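6-phosphogluconate dehydratase (Shewanella oneidensis, PDB 2GP4) catalyses the dehydration of 6-phosphogluconate to 2-dehydro-3-deoxy-6-phosphogluconate, a step of the Entner-Doudoroff pathway, and is modelled here without its iron-sulfur cluster. Local coordinates at residues R149-A153 / I177-I183; V312-G318 / V350-A354; F375-L380 / L427-A431; L447-I452 / P540-T546; K495-P499 / M527-R531. All blocks are in the same frame, centred on the assembly; numbering follows the deposited sequence.

Contact 1: residues R149-A153 / I177-I183; sequences REVIA and IVPGLLI
Gly-180 lies against Arg-149, Ile-152 and Ala-153 in a close, buried packing of two helices, 145-160 and 179-186, in the mainly helical N-terminal part of the enzyme. The short axes pass 7.3 Å apart and cross at -41°, so near that backbone meets backbone. Arg-149 O sits 3.6 Å from Gly-180 CA, and Ala-153 CA makes a CA-H...O contact of 3.2 Å to Gly-180 O. Lacking a side chain, Gly-180 lets the first helix settle directly onto the second.

Ile-152 forks over this spot. Its CG2 branch, anti to the backbone N (CG1 has chi1 -70°), bears on the peptide after the glycine, 3.5 Å from Leu-181 N. The other branch reaches back to the residues before the helix, with Ile-152 CD1 3.8 Å from Ile-177 CG1, and these two side chains cross at about a right angle. On the far flank Ile-183 covers two neighbours: its CG2 meets Ala-153 CB, and its CD1 lies over one face of the Arg-149 guanidinium, 3.7 Å from NE.

The rotation of that guanidinium is fixed by Glu-150, which lies at its edge, in plane, and whose OE2 accepts from both Arg-149 NE (2.9 Å) and NH2, in a side-on salt bridge made to a single oxygen. NH2 also bonds Gly-617 O and NH1 bonds His-326 ND1, while Glu-150 OE1 takes Ser-620 N, which ties the buried charges to the C-terminal tail. Helix 322-333 packs on Arg-149, Pro-179 and Ile-183, helix 252-256 on Val-178 and Leu-182, and Phe-195 of strand 193-195 on Leu-181.

Contact 2: residues V312-G318 / V350-A354; sequences VALLATG and VPLLA
Ala-316 O, at the C-terminal end of helix 304-316, receives Leu-353 N from the loop 350-354 at 2.7 Å, in the carbonyl plane and on a lone pair. Ala-354 N adds a weak second bond to the same oxygen. The helix closes here in a Schellman motif, with Gly-318 at positive phi, and the incoming loop supplies N-H groups to a carbonyl of the last turn. Two residues before Leu-353 the polarity reverses: Pro-351 O meets Ala-316 CA in a CA-H...O contact of 3.2 Å.

Val-350 makes the apolar part. Its CG1, anti to the backbone N (chi1 -179°), lies against the last turn, 3.4 Å from Val-312 O and 3.8 Å from both Leu-315 CB and Ala-316 CB. CG2 turns to Val-312 instead, 3.7 Å from its CB, and the two valines cross at about a right angle. In the middle of the loop, Leu-352 brings CD1 to 3.5 Å from Gly-318 N, up against the bare backbone of the glycine.

Further out, helix 372-383 backs the contact: Leu-380 touches Ala-316 and Leu-353, and Leu-376 touches Thr-317 and Leu-353. Leu-346 of helix 340-347 packs on Leu-315, and Leu-352 has a backbone bond to Gln-435. At the close of the last turn, the hydroxyl Thr-317 OG1 folds back and donates to Ala-313 O over 2.7 Å.

Contact 3: residues F375-L380 / L427-A431; sequences FLIKEL and LTSVA
Phe-375 and Glu-379, one helical turn apart, both reach the loop 427-431 by their torsions: Phe-375 CG stands anti to the backbone N (chi1 175°), while Glu-379 bends at chi2 (-69°) and brings its carboxylate round to Val-430. Glu-379 OE1 accepts from Val-430 N at 2.9 Å, a fairly straight bond (162° at the hydrogen) that comes in on the anti side, somewhat out of the carboxylate plane. Water 2 donates to the same oxygen and accepts from Ala-431 N, so OE1 serves two successive peptides, Val-430 directly and Ala-431 through the water. Glu-379 CG, set beside its own backbone N by chi1, lies over one face of the Phe-375 ring, 3.6 Å above its plane and toward the rim.

The edge of that ring faces the loop backbone, with Phe-375 CE2 3.4 Å from Thr-428 O. Leu-427 slides past the phenylalanine in the opposite direction, its CG 3.7 Å from Phe-375 CD2, and its CD1 touches Leu-376 CD1 at 4.1 Å. Val-430 CG1 rests on the base of the glutamate, 3.6 Å from Glu-379 CB. With an alanine in place of Glu-379, Val-430 N and the water would probably lose their shared acceptor, and the Phe-375 ring the cover on that face.

Around this meeting of helix 372-383 with the loop that leads toward strand 440-445, Phe-367 and Ala-370 of helix 364-370 pack on Leu-427, and helix 252-256 lies against Ile-377.

Contact 4: residues L447-I452 / P540-T546; sequences LGRAVI and PAAIHLT
Val-451 and Ile-543 pair as antiparallel neighbours in the mixed sheet of the C-terminal domain, where strands 448-453 and 541-546 run side by side with a beta bulge between them. Hydrogen bonds come first. Val-451 and Ile-543 form a hydrogen-bonded pair, Ile-543 N to Val-451 O at 2.9 Å and Val-451 N to Ile-543 O at 3.0 Å, both nearly straight. Arg-449 and Thr-546 form the next such pair: Arg-449 N to Thr-546 O is sound, but the return bond from Thr-546 N is weak. Two residues, His-544 and Leu-545, stand opposite the single Ala-450, and the chain turns its corner at His-544.

One CA-H...O contact, Leu-545 CA to Arg-449 O, lies at the bulge; another, Gly-448 CA to Thr-546 O (3.4 Å), lies beyond the Arg-449 pair.

The apolar contacts follow the pairing. Val-451 CG2, set between its backbone N and carbonyl carbon, meets Ile-543 CG1 at 3.7 Å and also lies over one face of the His-544 ring. Ala-450 CB fits into the corner, 3.2 Å from Ile-543 O and 4.1 Å from Leu-545 CD1. Farther along, Ile-452 CD1 touches Pro-540 CB at 4.0 Å. Leu-573 of strand 572-575 packs on Leu-447, Ala-542 and Leu-545.

Arg-449 sends its end away from the contact, NH2 making salt bridges with Glu-615 and Asp-341. At the corner, Thr-546 OG1 donates to His-544 O at 2.7 Å, from a position tilted out of the carbonyl plane, and spans the turn.

Contact 5: residues K495-P499 / M527-R531; sequences KGQGP and MTDGR
Asp-529 OD2 takes Gly-496 N at 3.2 Å on its syn lone pair and, from outside the two segments, Ala-549 N as well. The other carboxylate oxygen, OD1, accepts from Gln-497 N at 2.9 Å, a donor placed above the carboxylate plane. Two successive peptide N-H groups of the loop 495-499 are thus gathered by one side chain. Its chi1 of 46° sets CG between the backbone N and the carbonyl carbon and turns the group to that loop. An alanine at Asp-529 would probably leave the N-H groups of Gly-496, Gln-497 and Ala-549 without these acceptors and the loop freer to shift.

Strands 490-494 and 524-528 are parallel neighbours joined by a beta-alpha-beta crossover, and the contact lies just past their C-terminal ends. Thr-528 forms an ST turn there: its OG1 accepts from Gly-530 N at 3.0 Å and also bonds Val-494 O, linking the two strand ends. The same oxygen lies 3.7 Å from Gln-497 CB.

Gln-497 bends at chi2 and sends its amide back over its own loop, where NE2 donates to Lys-495 O at 3.0 Å and OE1 is met by Asn-502 ND2. Gly-530, without a side chain, brings its CA to 3.2 Å from Gln-497 O. Water 3 donates to that same carbonyl oxygen, 2.8 Å away, and accepts from Arg-531 N.

Overall arrangement
Contacts 1, 2 and 3 follow one another along the chain, then comes contact 4, whose loop encloses contact 5. Two close pairs result. Contacts 2 and 3, centres about 9 Å apart, share Leu-353 as a go-between: its O probably bonds Thr-428 N and its side chain packs on Val-430, so the N-terminal family region meets the start of the C-terminal one. Contacts 4 and 5, also about 9 Å apart, lie on neighbouring strands 541-546 and 524-528 of one sheet, where His-544 N probably bonds Gly-530 O. Contact 1 stands about 22 to 30 Å from the other centres, so the contacts are spread over both the helical N-terminal part and the C-terminal sheet.

Contact 1: residues R149-A153 / I177-I183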
# COMPACT_ATOMS: atom_id res chain seq x y z
N ARG A 149 -6.04 -8.28 8.05
CA ARG A 149 -6.37 -8.21 6.63
C ARG A 149 -6.93 -9.54 6.15
O ARG A 149 -7.94 -9.58 5.45
CB ARG A 149 -5.15 -7.82 5.79
CG ARG A 149 -5.43 -7.80 4.29
CD ARG A 149 -4.14 -7.74 3.49
NE ARG A 149 -3.48 -9.04 3.42
CZ ARG A 149 -2.28 -9.25 2.87
NH1 ARG A 149 -1.58 -8.25 2.35
NH2 ARG A 149 -1.78 -10.48 2.86
N GLU A 150 -6.27 -10.63 6.54
CA GLU A 150 -6.70 -11.97 6.17
C GLU A 150 -8.07 -12.28 6.78
O GLU A 150 -8.94 -12.89 6.13
CB GLU A 150 -5.66 -13.02 6.58
CG GLU A 150 -4.25 -12.77 6.01
CD GLU A 150 -4.21 -12.88 4.49
OE1 GLU A 150 -4.10 -14.02 3.99
OE2 GLU A 150 -4.31 -11.84 3.81
N VAL A 151 -8.27 -11.84 8.03
CA VAL A 151 -9.53 -12.03 8.73
C VAL A 151 -10.66 -11.27 8.03
O VAL A 151 -11.73 -11.83 7.81
CB VAL A 151 -9.43 -11.66 10.23
CG1 VAL A 151 -10.79 -11.82 10.92
CG2 VAL A 151 -8.38 -12.51 10.92
N ILE A 152 -10.40 -10.01 7.67
CA ILE A 152 -11.36 -9.16 6.91
C ILE A 152 -11.74 -9.79 5.56
O ILE A 152 -12.91 -9.81 5.19
CB ILE A 152 -10.81 -7.70 6.71
CG1 ILE A 152 -10.79 -6.94 8.04
CG2 ILE A 152 -11.62 -6.92 5.66
CD1 ILE A 152 -9.79 -5.80 8.10
N ALA A 153 -10.73 -10.29 4.84
CA ALA A 153 -10.94 -11.02 3.58
C ALA A 153 -11.88 -12.22 3.74
O ALA A 153 -12.79 -12.42 2.93
CB ALA A 153 -9.59 -11.48 3.01
N ILE A 177 -7.94 -2.06 6.46
CA ILE A 177 -9.21 -2.27 5.81
C ILE A 177 -9.11 -1.66 4.41
O ILE A 177 -8.36 -0.70 4.20
CB ILE A 177 -10.38 -1.65 6.62
CG1 ILE A 177 -10.21 -1.98 8.10
CG2 ILE A 177 -11.71 -2.16 6.11
CD1 ILE A 177 -11.21 -1.30 9.01
N VAL A 178 -9.86 -2.21 3.47
CA VAL A 178 -9.76 -1.93 2.02
C VAL A 178 -9.02 -3.07 1.33
O VAL A 178 -9.64 -3.76 0.53
CB VAL A 178 -9.19 -0.52 1.64
CG1 VAL A 178 -8.81 -0.49 0.17
CG2 VAL A 178 -10.19 0.58 1.92
N PRO A 179 -7.72 -3.30 1.64
CA PRO A 179 -7.06 -4.43 0.99
C PRO A 179 -7.71 -5.75 1.34
O PRO A 179 -7.87 -6.61 0.47
CB PRO A 179 -5.63 -4.37 1.55
CG PRO A 179 -5.45 -2.95 1.97
CD PRO A 179 -6.78 -2.59 2.53
N GLY A 180 -8.09 -5.91 2.61
CA GLY A 180 -8.83 -7.08 3.08
C GLY A 180 -10.16 -7.24 2.38
O GLY A 180 -10.51 -8.33 1.92
N LEU A 181 -10.92 -6.15 2.30
CA LEU A 181 -12.19 -6.13 1.58
C LEU A 181 -11.96 -6.48 0.11
O LEU A 181 -12.67 -7.32 -0.44
CB LEU A 181 -12.88 -4.78 1.70
CG LEU A 181 -13.42 -4.37 3.07
CD1 LEU A 181 -13.49 -2.85 3.18
CD2 LEU A 181 -14.78 -5.01 3.34
N LEU A 182 -10.96 -5.84 -0.50
CA LEU A 182 -10.63 -6.06 -1.90
C LEU A 182 -10.34 -7.53 -2.18
O LEU A 182 -10.93 -8.11 -3.08
CB LEU A 182 -9.43 -5.20 -2.34
CG LEU A 182 -9.48 -4.49 -3.71
CD1 LEU A 182 -8.09 -4.02 -4.14
CD2 LEU A 182 -10.12 -5.31 -4.81
N ILE A 183 -9.43 -8.11 -1.40
CA ILE A 183 -9.08 -9.53 -1.51
C ILE A 183 -10.32 -10.41 -1.45
O ILE A 183 -10.54 -11.25 -2.32
CB ILE A 183 -8.06 -9.97 -0.42
CG1 ILE A 183 -6.71 -9.27 -0.64
CG2 ILE A 183 -7.87 -11.49 -0.44
CD1 ILE A 183 -5.78 -9.31 0.56

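Contact 2: residues V312-G318 / V350-A354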
# COMPACT_ATOMS: atom_id res chain seq x y z
N VAL A 312 2.00 2.99 -9.64
CA VAL A 312 2.63 4.28 -10.01
C VAL A 312 2.08 5.44 -9.17
O VAL A 312 2.82 6.36 -8.81
CB VAL A 312 2.61 4.59 -11.56
CG1 VAL A 312 2.72 3.32 -12.41
CG2 VAL A 312 1.40 5.38 -11.95
N ALA A 313 0.79 5.38 -8.83
CA ALA A 313 0.16 6.36 -7.95
C ALA A 313 0.72 6.27 -6.53
O ALA A 313 0.94 7.28 -5.88
CB ALA A 313 -1.33 6.17 -7.93
N LEU A 314 0.91 5.03 -6.06
CA LEU A 314 1.62 4.78 -4.81
C LEU A 314 3.02 5.41 -4.82
O LEU A 314 3.44 6.00 -3.83
CB LEU A 314 1.71 3.28 -4.55
CG LEU A 314 2.25 2.69 -3.24
CD1 LEU A 314 3.77 2.57 -3.24
CD2 LEU A 314 1.74 3.46 -2.02
N LEU A 315 3.71 5.29 -5.95
CA LEU A 315 5.06 5.84 -6.10
C LEU A 315 5.08 7.36 -6.24
O LEU A 315 5.90 8.03 -5.62
CB LEU A 315 5.79 5.17 -7.28
CG LEU A 315 6.18 3.69 -7.13
CD1 LEU A 315 6.39 3.03 -8.48
CD2 LEU A 315 7.42 3.52 -6.24
N ALA A 316 4.17 7.91 -7.06
CA ALA A 316 4.08 9.36 -7.27
C ALA A 316 3.63 10.13 -6.03
O ALA A 316 3.89 11.34 -5.92
CB ALA A 316 3.18 9.68 -8.48
N THR A 317 2.95 9.45 -5.11
CA THR A 317 2.45 10.10 -3.90
C THR A 317 3.32 9.86 -2.66
O THR A 317 3.02 10.37 -1.59
CB THR A 317 1.00 9.69 -3.58
OG1 THR A 317 0.93 8.28 -3.39
CG2 THR A 317 0.03 10.12 -4.70
N GLY A 318 4.38 9.08 -2.81
CA GLY A 318 5.27 8.74 -1.69
C GLY A 318 4.58 7.93 -0.62
O GLY A 318 4.78 8.16 0.57
N VAL A 350 8.83 6.75 -12.32
CA VAL A 350 7.73 7.51 -11.74
C VAL A 350 8.25 8.64 -10.84
O VAL A 350 8.87 8.37 -9.81
CB VAL A 350 6.73 6.61 -10.96
CG1 VAL A 350 5.58 7.44 -10.38
CG2 VAL A 350 6.20 5.51 -11.85
N PRO A 351 7.99 9.90 -11.21
CA PRO A 351 8.43 11.01 -10.37
C PRO A 351 7.65 11.08 -9.06
O PRO A 351 6.52 10.59 -8.98
CB PRO A 351 8.13 12.25 -11.23
CG PRO A 351 7.02 11.82 -12.12
CD PRO A 351 7.27 10.37 -12.42
N LEU A 352 8.27 11.68 -8.04
CA LEU A 352 7.57 12.01 -6.81
C LEU A 352 6.86 13.35 -6.99
O LEU A 352 7.48 14.36 -7.33
CB LEU A 352 8.54 12.06 -5.62
CG LEU A 352 7.92 12.38 -4.25
CD1 LEU A 352 7.01 11.23 -3.77
CD2 LEU A 352 9.01 12.70 -3.23
N LEU A 353 5.55 13.34 -6.75
CA LEU A 353 4.68 14.47 -7.05
C LEU A 353 3.97 15.06 -5.83
O LEU A 353 3.41 16.16 -5.91
CB LEU A 353 3.64 14.03 -8.10
CG LEU A 353 3.83 14.39 -9.59
CD1 LEU A 353 5.29 14.44 -10.04
CD2 LEU A 353 3.01 13.46 -10.48
N ALA A 354 3.99 14.35 -4.70
CA ALA A 354 3.26 14.81 -3.52
C ALA A 354 4.03 14.65 -2.22
O ALA A 354 4.72 13.65 -2.01
CB ALA A 354 1.91 14.10 -3.41
O HOH W 1 3.95 12.09 0.28

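Contact 3: residues F375-L380 / L427-A431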
# COMPACT_ATOMS: atom_id res chain seq x y z
N PHE A 375 -5.67 16.40 -10.20
CA PHE A 375 -4.45 16.97 -10.77
C PHE A 375 -3.39 15.89 -10.99
O PHE A 375 -2.82 15.79 -12.07
CB PHE A 375 -3.90 18.10 -9.90
CG PHE A 375 -2.58 18.64 -10.37
CD1 PHE A 375 -2.53 19.56 -11.41
CD2 PHE A 375 -1.39 18.23 -9.78
CE1 PHE A 375 -1.31 20.07 -11.86
CE2 PHE A 375 -0.17 18.73 -10.22
CZ PHE A 375 -0.13 19.66 -11.26
N LEU A 376 -3.13 15.09 -9.95
CA LEU A 376 -2.13 14.03 -10.01
C LEU A 376 -2.40 13.08 -11.16
O LEU A 376 -1.48 12.72 -11.91
CB LEU A 376 -2.12 13.24 -8.69
CG LEU A 376 -0.93 12.31 -8.46
CD1 LEU A 376 -0.09 12.84 -7.32
CD2 LEU A 376 -1.42 10.91 -8.15
N ILE A 377 -3.66 12.68 -11.31
CA ILE A 377 -4.05 11.71 -12.33
C ILE A 377 -3.93 12.30 -13.74
O ILE A 377 -3.52 11.60 -14.66
CB ILE A 377 -5.43 11.08 -12.03
CG1 ILE A 377 -5.30 10.10 -10.85
CG2 ILE A 377 -6.01 10.37 -13.25
CD1 ILE A 377 -6.62 9.53 -10.35
N LYS A 378 -4.26 13.58 -13.90
CA LYS A 378 -4.10 14.24 -15.20
C LYS A 378 -2.62 14.29 -15.62
O LYS A 378 -2.29 13.94 -16.76
CB LYS A 378 -4.70 15.65 -15.20
CG LYS A 378 -4.53 16.38 -16.53
CD LYS A 378 -4.85 17.86 -16.43
CE LYS A 378 -4.78 18.51 -17.80
NZ LYS A 378 -3.38 18.73 -18.22
N GLU A 379 -1.76 14.70 -14.69
CA GLU A 379 -0.32 14.76 -14.91
C GLU A 379 0.27 13.41 -15.32
O GLU A 379 1.02 13.33 -16.30
CB GLU A 379 0.40 15.27 -13.66
CG GLU A 379 0.25 16.76 -13.43
CD GLU A 379 1.00 17.57 -14.47
OE1 GLU A 379 2.23 17.38 -14.59
OE2 GLU A 379 0.36 18.39 -15.16
N LEU A 380 -0.08 12.36 -14.58
CA LEU A 380 0.45 11.04 -14.87
C LEU A 380 -0.07 10.52 -16.21
O LEU A 380 0.70 9.97 -17.00
CB LEU A 380 0.18 10.08 -13.71
CG LEU A 380 0.85 10.42 -12.38
CD1 LEU A 380 0.22 9.62 -11.24
CD2 LEU A 380 2.37 10.23 -12.42
N LEU A 427 2.13 19.65 -3.67
CA LEU A 427 1.77 18.93 -4.88
C LEU A 427 2.42 19.57 -6.10
O LEU A 427 2.40 20.79 -6.25
CB LEU A 427 0.25 18.90 -5.03
CG LEU A 427 -0.38 18.23 -6.25
CD1 LEU A 427 0.03 16.78 -6.39
CD2 LEU A 427 -1.89 18.34 -6.12
N THR A 428 2.97 18.74 -6.98
CA THR A 428 3.74 19.27 -8.09
C THR A 428 3.46 18.56 -9.42
O THR A 428 2.93 17.45 -9.45
CB THR A 428 5.26 19.29 -7.75
OG1 THR A 428 5.93 20.24 -8.58
CG2 THR A 428 5.89 17.92 -7.91
N SER A 429 3.82 19.23 -10.51
CA SER A 429 3.69 18.68 -11.86
C SER A 429 4.85 17.74 -12.15
O SER A 429 5.89 17.83 -11.49
CB SER A 429 3.70 19.81 -12.88
OG SER A 429 4.94 20.47 -12.84
N VAL A 430 4.69 16.86 -13.14
CA VAL A 430 5.76 15.94 -13.50
C VAL A 430 6.97 16.65 -14.14
O VAL A 430 8.09 16.15 -14.03
CB VAL A 430 5.30 14.70 -14.35
CG1 VAL A 430 3.87 14.30 -14.01
CG2 VAL A 430 5.46 14.94 -15.85
N ALA A 431 6.76 17.80 -14.77
CA ALA A 431 7.85 18.54 -15.40
C ALA A 431 8.86 19.05 -14.37
O ALA A 431 10.07 19.05 -14.61
CB ALA A 431 7.32 19.69 -16.24
O HOH W 2 4.32 18.27 -16.22

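Contact 4: residues L447-I452 / P540-T546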
# COMPACT_ATOMS: atom_id res chain seq x y z
N LEU A 447 22.24 -12.51 1.25
CA LEU A 447 21.26 -12.38 2.34
C LEU A 447 19.81 -12.58 1.87
O LEU A 447 18.92 -12.89 2.68
CB LEU A 447 21.40 -11.02 3.04
CG LEU A 447 22.57 -10.87 4.03
CD1 LEU A 447 22.93 -9.42 4.24
CD2 LEU A 447 22.24 -11.53 5.36
N GLY A 448 19.57 -12.40 0.57
CA GLY A 448 18.26 -12.62 -0.02
C GLY A 448 17.72 -11.42 -0.79
O GLY A 448 18.42 -10.84 -1.62
N ARG A 449 16.47 -11.06 -0.51
CA ARG A 449 15.82 -9.96 -1.20
C ARG A 449 15.13 -9.05 -0.18
O ARG A 449 14.47 -9.54 0.74
CB ARG A 449 14.80 -10.48 -2.22
CG ARG A 449 15.41 -11.32 -3.36
CD ARG A 449 14.35 -12.08 -4.18
NE ARG A 449 13.41 -11.17 -4.85
CZ ARG A 449 13.64 -10.57 -6.02
NH1 ARG A 449 14.78 -10.78 -6.67
NH2 ARG A 449 12.73 -9.76 -6.54
N ALA A 450 15.31 -7.75 -0.34
CA ALA A 450 14.62 -6.76 0.49
C ALA A 450 14.26 -5.52 -0.33
O ALA A 450 14.60 -5.43 -1.51
CB ALA A 450 15.49 -6.38 1.69
N VAL A 451 13.56 -4.58 0.28
CA VAL A 451 13.32 -3.29 -0.35
C VAL A 451 13.86 -2.16 0.52
O VAL A 451 14.08 -2.34 1.72
CB VAL A 451 11.81 -3.06 -0.71
CG1 VAL A 451 11.34 -4.08 -1.75
CG2 VAL A 451 10.94 -3.12 0.53
N ILE A 452 14.11 -1.01 -0.11
CA ILE A 452 14.60 0.18 0.58
C ILE A 452 13.96 1.43 -0.02
O ILE A 452 13.83 1.53 -1.25
CB ILE A 452 16.17 0.27 0.54
CG1 ILE A 452 16.69 1.45 1.36
CG2 ILE A 452 16.70 0.32 -0.90
CD1 ILE A 452 18.16 1.36 1.76
N PRO A 540 19.48 4.64 5.79
CA PRO A 540 19.22 3.54 4.86
C PRO A 540 18.69 2.33 5.62
O PRO A 540 19.30 1.89 6.60
CB PRO A 540 20.61 3.23 4.28
CG PRO A 540 21.58 3.81 5.27
CD PRO A 540 20.90 5.03 5.78
N ALA A 541 17.54 1.82 5.19
CA ALA A 541 16.92 0.68 5.85
C ALA A 541 16.52 -0.41 4.85
O ALA A 541 15.67 -0.19 4.00
CB ALA A 541 15.72 1.13 6.67
N ALA A 542 17.17 -1.57 4.95
CA ALA A 542 16.76 -2.74 4.18
C ALA A 542 15.67 -3.46 4.96
O ALA A 542 15.91 -3.96 6.05
CB ALA A 542 17.94 -3.64 3.92
N ILE A 543 14.46 -3.48 4.40
CA ILE A 543 13.27 -3.98 5.10
C ILE A 543 12.58 -5.12 4.33
O ILE A 543 12.83 -5.30 3.13
CB ILE A 543 12.23 -2.84 5.38
CG1 ILE A 543 11.72 -2.21 4.07
CG2 ILE A 543 12.82 -1.78 6.30
CD1 ILE A 543 10.50 -1.32 4.24
N HIS A 544 11.72 -5.87 5.02
CA HIS A 544 11.02 -7.02 4.41
C HIS A 544 11.98 -8.12 3.95
O HIS A 544 11.63 -8.94 3.10
CB HIS A 544 10.12 -6.56 3.23
CG HIS A 544 9.14 -5.49 3.59
ND1 HIS A 544 8.11 -5.12 2.76
CD2 HIS A 544 9.04 -4.69 4.68
CE1 HIS A 544 7.41 -4.15 3.32
NE2 HIS A 544 7.96 -3.87 4.49
N LEU A 545 13.19 -8.13 4.51
CA LEU A 545 14.20 -9.15 4.18
C LEU A 545 13.61 -10.56 4.19
O LEU A 545 12.90 -10.95 5.12
CB LEU A 545 15.42 -9.07 5.11
CG LEU A 545 16.59 -10.01 4.74
CD1 LEU A 545 17.07 -9.80 3.30
CD2 LEU A 545 17.75 -9.86 5.71
N THR A 546 13.93 -11.30 3.14
CA THR A 546 13.34 -12.58 2.86
C THR A 546 14.41 -13.48 2.23
O THR A 546 15.16 -13.02 1.36
CB THR A 546 12.11 -12.42 1.93
OG1 THR A 546 11.17 -11.52 2.54
CG2 THR A 546 11.42 -13.76 1.67

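Contact 5: residues K495-P499 / M527-R531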
# COMPACT_ATOMS: atom_id res chain seq x y z
N LYS A 495 16.08 -9.13 13.83
CA LYS A 495 15.50 -10.34 13.27
C LYS A 495 14.30 -10.81 14.08
O LYS A 495 13.98 -10.24 15.14
CB LYS A 495 16.57 -11.43 13.14
CG LYS A 495 17.28 -11.77 14.44
CD LYS A 495 18.19 -12.97 14.24
CE LYS A 495 18.78 -13.41 15.56
NZ LYS A 495 19.78 -14.50 15.34
N GLY A 496 13.62 -11.83 13.56
CA GLY A 496 12.40 -12.38 14.17
C GLY A 496 11.23 -11.41 14.11
O GLY A 496 10.39 -11.38 15.01
N GLN A 497 11.19 -10.62 13.04
CA GLN A 497 10.18 -9.57 12.90
C GLN A 497 9.33 -9.75 11.65
O GLN A 497 8.52 -8.88 11.32
CB GLN A 497 10.85 -8.18 12.91
CG GLN A 497 11.72 -7.86 14.13
CD GLN A 497 11.01 -8.05 15.47
OE1 GLN A 497 9.89 -7.58 15.67
NE2 GLN A 497 11.69 -8.73 16.40
N GLY A 498 9.50 -10.88 10.97
CA GLY A 498 8.74 -11.17 9.77
C GLY A 498 7.32 -11.61 10.06
O GLY A 498 6.94 -11.78 11.22
N PRO A 499 6.51 -11.80 8.99
CA PRO A 499 5.14 -12.30 9.10
C PRO A 499 5.00 -13.54 9.99
O PRO A 499 4.16 -13.56 10.89
CB PRO A 499 4.78 -12.63 7.66
CG PRO A 499 5.56 -11.67 6.86
CD PRO A 499 6.87 -11.50 7.59
N MSE A 527 18.72 -3.30 8.98
CA MSE A 527 18.32 -4.47 8.23
C MSE A 527 17.36 -5.29 9.07
O MSE A 527 17.70 -5.71 10.17
CB MSE A 527 19.54 -5.29 7.81
CG MSE A 527 19.22 -6.34 6.75
SE MSE A 527 20.76 -7.46 6.37
CE MSE A 527 22.03 -6.02 6.13
N THR A 528 16.16 -5.52 8.54
CA THR A 528 15.17 -6.32 9.26
C THR A 528 14.34 -7.17 8.31
O THR A 528 14.14 -6.82 7.14
CB THR A 528 14.26 -5.44 10.18
OG1 THR A 528 13.42 -6.28 10.98
CG2 THR A 528 13.39 -4.47 9.36
N ASP A 529 13.88 -8.31 8.82
CA ASP A 529 12.92 -9.14 8.09
C ASP A 529 11.50 -8.63 8.30
O ASP A 529 10.54 -9.14 7.72
CB ASP A 529 13.04 -10.63 8.48
CG ASP A 529 13.13 -10.85 9.98
OD1 ASP A 529 12.81 -9.94 10.78
OD2 ASP A 529 13.51 -11.98 10.37
N GLY A 530 11.40 -7.58 9.12
CA GLY A 530 10.14 -6.90 9.37
C GLY A 530 10.04 -5.57 8.64
O GLY A 530 10.53 -5.42 7.53
N ARG A 531 9.40 -4.61 9.30
CA ARG A 531 9.06 -3.32 8.71
C ARG A 531 8.99 -2.25 9.79
O ARG A 531 8.88 -2.56 10.97
CB ARG A 531 7.70 -3.42 8.00
CG ARG A 531 6.55 -3.88 8.90
CD ARG A 531 5.20 -3.74 8.24
NE ARG A 531 4.11 -4.24 9.08
CZ ARG A 531 2.81 -4.09 8.82
NH1 ARG A 531 2.42 -3.44 7.73
NH2 ARG A 531 1.90 -4.58 9.65
O HOH W 3 7.89 -6.17 11.70